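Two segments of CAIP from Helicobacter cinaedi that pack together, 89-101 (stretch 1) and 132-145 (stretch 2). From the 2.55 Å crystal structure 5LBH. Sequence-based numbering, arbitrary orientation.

Stretch 1 (89-101) SKEIAQAVLADYE
Stretch 2 132-145: ELQKAIWMLKSQLA

Knobs-into-holes packing is usually introduced with long coiled coils, but two helical segments from one chain of CAIP illustrate it on a small scale. Residues 89-101 are helical throughout, and the helix runs on beyond residue 101; residues 132-144 are the last part of a helix that begins earlier in the chain, with Ala145 ending the chain in a free carboxylate. Backbone phi/psi values stay near -65/-40 in both, relaxing to -90/-26 at Gln94 and -86/-11 at Leu144. The i to i+4 ladder is regular, as in Leu97 N to Ala93 O at 3.1 Å and Leu140 N to Ala136 O at 2.9 Å; at Gln94 the bond from N to Lys90 O stretches to 3.4 Å and is weak.

The helices run roughly antiparallel, their axes 10.0 Å apart at closest approach and crossing at -148°. Register follows from three CA-CA pairs: Lys90 with Leu144 at 7.4 Å, Leu97 with Ile137 at 6.2 Å, and Tyr100 with Leu133 at 6.5 Å. No hydrogen bond links the two stretches. Apolar shape-matching dominates the 628 Å² buried between them, and four side chains act as knobs.

Leu140 points toward the first helix with chi1 -79° (m) and chi2 163° (t), and enters a hole made by Ala93, Val96, Leu97 and Tyr100. Its two methyls spread along that helix: CD2 lies 3.6 Å from Ala93 O and 4.1 Å from Ala93 CB, while CD1 lies 3.6 Å from Val96 CG1 and 3.9 Å from Tyr100 CD2. Ala93, itself directed toward the partner, offers a single methyl here. One turn on, Leu144 repeats the m,t conformation (-67°, 159°) among Lys90, Ala93, Gln94 and Leu97. Its CD2 packs 3.7 Å from Lys90 CG and 3.9 Å from Ala93 CB, so the aliphatic part of the lysine extends the apolar wall.

The reciprocal knobs come from the first helix. Leu97 has a sideways CA-to-CB bond, yet its t,p rotamer (176°, 61°) carries the branches to Ile137 and Leu144, with CD1 3.7 Å from Ile137 CG2 and CD2 3.9 Å from Leu144 CD1. Lys141 and Leu140 complete this hole. Tyr100, with chi1 -86° (m) and chi2 8°, points toward the second helix and sits among Leu133, Ala136, Ile137 and Leu140. Leu133, in m,t (-70°, 160°), places CD2 over one ring face, 4.1 Å from the ring centroid of Tyr100 and 18° off the normal, a CH-pi contact. Ile137, which lines both holes, has a sideways CA-to-CB bond, but its m,t side chain (-74°, 166°) ends nearer the first helix; its CG1 lies near the ring plane at the edge, 3.7 Å from Tyr100 CB. Ala136 CB approaches Tyr100 CE2 to 3.7 Å.

At the margin, Glu101 shows that the direction of CA-to-CB need not fix where a side chain ends. Its bond points away, but chi1 -44° (m), an off-rotamer chi2 of -103° and chi3 39° bring OE1 to 4.0 Å from Ile137 CD1 and OE2 to 4.2 Å from Lys141 CE. Lys141, m at chi1 (-73°) and extended thereafter, also lays CG 4.1 Å from Leu97 CD2.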

# COMPACT_ATOMS: atom_id res chain seq x y z
N SER A 89 -5.38 -14.09 -34.02
CA SER A 89 -6.06 -13.18 -33.11
C SER A 89 -7.37 -12.66 -33.69
O SER A 89 -8.30 -12.36 -32.93
CB SER A 89 -5.14 -12.02 -32.77
OG SER A 89 -4.86 -12.03 -31.39
N LYS A 90 -7.48 -12.55 -35.02
CA LYS A 90 -8.75 -12.09 -35.58
C LYS A 90 -9.83 -13.17 -35.47
O LYS A 90 -11.00 -12.85 -35.27
CB LYS A 90 -8.56 -11.66 -37.03
CG LYS A 90 -9.68 -10.77 -37.55
CD LYS A 90 -10.16 -11.21 -38.93
CE LYS A 90 -10.41 -12.72 -38.95
NZ LYS A 90 -11.09 -13.23 -40.19
N GLU A 91 -9.46 -14.43 -35.58
CA GLU A 91 -10.45 -15.48 -35.40
C GLU A 91 -10.99 -15.50 -33.97
O GLU A 91 -12.20 -15.62 -33.75
CB GLU A 91 -9.84 -16.82 -35.80
CG GLU A 91 -10.57 -18.01 -35.22
CD GLU A 91 -10.05 -19.35 -35.73
OE1 GLU A 91 -8.88 -19.43 -36.19
OE2 GLU A 91 -10.84 -20.33 -35.64
N ILE A 92 -10.11 -15.36 -32.97
CA ILE A 92 -10.54 -15.33 -31.57
C ILE A 92 -11.47 -14.15 -31.30
O ILE A 92 -12.46 -14.28 -30.58
CB ILE A 92 -9.31 -15.30 -30.64
CG1 ILE A 92 -8.57 -16.63 -30.66
CG2 ILE A 92 -9.71 -14.85 -29.23
CD1 ILE A 92 -7.30 -16.62 -29.86
N ALA A 93 -11.14 -12.98 -31.85
CA ALA A 93 -11.97 -11.80 -31.64
C ALA A 93 -13.40 -12.03 -32.09
O ALA A 93 -14.34 -11.54 -31.45
CB ALA A 93 -11.39 -10.60 -32.37
N GLN A 94 -13.62 -12.79 -33.17
CA GLN A 94 -15.00 -13.02 -33.59
C GLN A 94 -15.61 -14.26 -32.96
O GLN A 94 -16.83 -14.31 -32.79
CB GLN A 94 -15.10 -13.09 -35.11
CG GLN A 94 -14.17 -14.05 -35.75
CD GLN A 94 -13.70 -13.58 -37.12
OE1 GLN A 94 -14.18 -12.57 -37.66
NE2 GLN A 94 -12.75 -14.32 -37.70
N ALA A 95 -14.82 -15.25 -32.58
CA ALA A 95 -15.37 -16.28 -31.70
C ALA A 95 -15.96 -15.65 -30.45
O ALA A 95 -17.09 -15.97 -30.05
CB ALA A 95 -14.31 -17.31 -31.33
N VAL A 96 -15.24 -14.70 -29.84
CA VAL A 96 -15.68 -14.10 -28.59
C VAL A 96 -16.88 -13.18 -28.83
O VAL A 96 -17.82 -13.15 -28.03
CB VAL A 96 -14.51 -13.34 -27.93
CG1 VAL A 96 -15.01 -12.32 -26.88
CG2 VAL A 96 -13.47 -14.31 -27.38
N LEU A 97 -16.86 -12.42 -29.93
CA LEU A 97 -18.00 -11.56 -30.24
C LEU A 97 -19.28 -12.38 -30.41
O LEU A 97 -20.32 -12.04 -29.83
CB LEU A 97 -17.72 -10.73 -31.49
CG LEU A 97 -18.83 -9.82 -32.05
CD1 LEU A 97 -19.25 -8.75 -31.02
CD2 LEU A 97 -18.45 -9.16 -33.37
N ALA A 98 -19.20 -13.50 -31.13
CA ALA A 98 -20.39 -14.31 -31.35
C ALA A 98 -20.95 -14.84 -30.03
O ALA A 98 -22.16 -14.77 -29.78
CB ALA A 98 -20.09 -15.46 -32.30
N ASP A 99 -20.08 -15.35 -29.16
CA ASP A 99 -20.57 -15.86 -27.88
C ASP A 99 -21.08 -14.74 -26.97
O ASP A 99 -22.02 -14.96 -26.20
CB ASP A 99 -19.50 -16.69 -27.17
CG ASP A 99 -19.36 -18.09 -27.76
OD1 ASP A 99 -20.25 -18.50 -28.54
OD2 ASP A 99 -18.39 -18.79 -27.44
N TYR A 100 -20.48 -13.55 -27.05
CA TYR A 100 -20.96 -12.41 -26.26
C TYR A 100 -22.37 -12.01 -26.66
O TYR A 100 -23.17 -11.58 -25.81
CB TYR A 100 -20.03 -11.21 -26.43
CG TYR A 100 -18.86 -11.20 -25.51
CD1 TYR A 100 -18.59 -12.28 -24.70
CD2 TYR A 100 -18.07 -10.08 -25.40
CE1 TYR A 100 -17.52 -12.27 -23.83
CE2 TYR A 100 -17.00 -10.05 -24.53
CZ TYR A 100 -16.73 -11.14 -23.75
OH TYR A 100 -15.66 -11.11 -22.90
N GLU A 101 -22.69 -12.08 -27.96
CA GLU A 101 -24.04 -11.77 -28.42
C GLU A 101 -25.02 -12.78 -27.86
O GLU A 101 -26.18 -12.44 -27.57
CB GLU A 101 -24.12 -11.84 -29.94
CG GLU A 101 -22.98 -11.18 -30.65
CD GLU A 101 -23.34 -9.86 -31.19
OE1 GLU A 101 -24.08 -9.14 -30.49
OE2 GLU A 101 -22.85 -9.53 -32.30
N GLU A 132 -22.04 -4.53 -19.18
CA GLU A 132 -20.66 -4.91 -19.41
C GLU A 132 -20.51 -5.57 -20.78
O GLU A 132 -19.57 -5.25 -21.52
CB GLU A 132 -20.16 -5.86 -18.31
CG GLU A 132 -19.98 -5.26 -16.94
CD GLU A 132 -19.90 -6.30 -15.82
OE1 GLU A 132 -19.79 -7.50 -16.13
OE2 GLU A 132 -19.92 -5.90 -14.63
N LEU A 133 -21.48 -6.43 -21.17
CA LEU A 133 -21.40 -7.08 -22.48
C LEU A 133 -21.59 -6.07 -23.61
O LEU A 133 -20.82 -6.09 -24.59
CB LEU A 133 -22.45 -8.20 -22.57
CG LEU A 133 -22.16 -9.43 -21.70
CD1 LEU A 133 -23.37 -10.28 -21.43
CD2 LEU A 133 -21.09 -10.26 -22.40
N GLN A 134 -22.54 -5.13 -23.46
CA GLN A 134 -22.76 -4.13 -24.50
C GLN A 134 -21.52 -3.29 -24.74
O GLN A 134 -21.25 -2.88 -25.88
CB GLN A 134 -23.94 -3.21 -24.13
CG GLN A 134 -25.34 -3.82 -24.30
CD GLN A 134 -26.44 -2.93 -23.72
OE1 GLN A 134 -26.18 -1.98 -22.98
NE2 GLN A 134 -27.69 -3.22 -24.08
N LYS A 135 -20.75 -2.99 -23.69
CA LYS A 135 -19.52 -2.23 -23.88
C LYS A 135 -18.47 -3.05 -24.61
O LYS A 135 -17.87 -2.58 -25.59
CB LYS A 135 -19.00 -1.73 -22.53
CG LYS A 135 -17.73 -0.88 -22.62
CD LYS A 135 -17.32 -0.34 -21.27
CE LYS A 135 -16.27 0.75 -21.42
NZ LYS A 135 -15.74 1.24 -20.11
N ALA A 136 -18.25 -4.30 -24.19
CA ALA A 136 -17.24 -5.13 -24.83
C ALA A 136 -17.59 -5.42 -26.28
O ALA A 136 -16.71 -5.48 -27.14
CB ALA A 136 -17.06 -6.43 -24.06
N ILE A 137 -18.88 -5.65 -26.57
CA ILE A 137 -19.32 -5.91 -27.94
C ILE A 137 -19.05 -4.71 -28.84
O ILE A 137 -18.60 -4.86 -29.99
CB ILE A 137 -20.81 -6.32 -27.95
CG1 ILE A 137 -20.96 -7.74 -27.41
CG2 ILE A 137 -21.40 -6.25 -29.35
CD1 ILE A 137 -22.36 -8.16 -27.06
N TRP A 138 -19.28 -3.49 -28.33
CA TRP A 138 -18.91 -2.29 -29.07
C TRP A 138 -17.41 -2.23 -29.35
O TRP A 138 -16.98 -1.77 -30.42
CB TRP A 138 -19.35 -1.04 -28.30
CG TRP A 138 -18.70 0.21 -28.84
CD1 TRP A 138 -18.85 0.73 -30.09
CD2 TRP A 138 -17.78 1.07 -28.16
NE1 TRP A 138 -18.09 1.87 -30.23
CE2 TRP A 138 -17.42 2.10 -29.06
CE3 TRP A 138 -17.23 1.08 -26.87
CZ2 TRP A 138 -16.52 3.12 -28.71
CZ3 TRP A 138 -16.34 2.10 -26.52
CH2 TRP A 138 -16.00 3.11 -27.45
N MET A 139 -16.59 -2.69 -28.40
CA MET A 139 -15.15 -2.61 -28.59
C MET A 139 -14.66 -3.65 -29.59
O MET A 139 -13.79 -3.36 -30.42
CB MET A 139 -14.45 -2.77 -27.24
CG MET A 139 -14.66 -1.61 -26.26
SD MET A 139 -13.80 -1.93 -24.70
CE MET A 139 -13.96 -0.33 -23.92
N LEU A 140 -15.24 -4.86 -29.54
CA LEU A 140 -14.84 -5.90 -30.49
C LEU A 140 -15.26 -5.55 -31.91
O LEU A 140 -14.51 -5.82 -32.86
CB LEU A 140 -15.44 -7.25 -30.08
CG LEU A 140 -14.75 -8.01 -28.95
CD1 LEU A 140 -15.67 -9.10 -28.37
CD2 LEU A 140 -13.47 -8.63 -29.43
N LYS A 141 -16.45 -4.95 -32.08
CA LYS A 141 -16.85 -4.52 -33.41
C LYS A 141 -15.94 -3.42 -33.93
O LYS A 141 -15.59 -3.41 -35.12
CB LYS A 141 -18.30 -4.04 -33.41
CG LYS A 141 -19.33 -5.13 -33.30
CD LYS A 141 -20.69 -4.51 -33.12
CE LYS A 141 -21.80 -5.53 -33.18
NZ LYS A 141 -23.13 -4.90 -32.91
N SER A 142 -15.51 -2.50 -33.07
CA SER A 142 -14.59 -1.47 -33.53
C SER A 142 -13.25 -2.09 -33.89
O SER A 142 -12.62 -1.70 -34.88
CB SER A 142 -14.41 -0.39 -32.46
OG SER A 142 -15.60 0.37 -32.33
N GLN A 143 -12.83 -3.11 -33.13
CA GLN A 143 -11.54 -3.72 -33.39
C GLN A 143 -11.56 -4.55 -34.67
O GLN A 143 -10.56 -4.58 -35.38
CB GLN A 143 -11.14 -4.56 -32.18
CG GLN A 143 -9.85 -5.34 -32.35
CD GLN A 143 -9.52 -6.19 -31.15
OE1 GLN A 143 -10.22 -6.14 -30.13
NE2 GLN A 143 -8.44 -6.96 -31.24
N LEU A 144 -12.69 -5.17 -35.00
CA LEU A 144 -12.82 -5.93 -36.24
C LEU A 144 -13.20 -5.07 -37.44
O LEU A 144 -13.10 -5.53 -38.57
CB LEU A 144 -13.85 -7.05 -36.07
CG LEU A 144 -13.50 -8.20 -35.11
CD1 LEU A 144 -14.74 -8.95 -34.64
CD2 LEU A 144 -12.56 -9.16 -35.79
N ALA A 145 -13.60 -3.81 -37.22
CA ALA A 145 -13.97 -2.92 -38.31
C ALA A 145 -12.76 -2.60 -39.19
O ALA A 145 -12.88 -2.46 -40.42
CB ALA A 145 -14.59 -1.63 -37.77
OXT ALA A 145 -11.63 -2.46 -38.70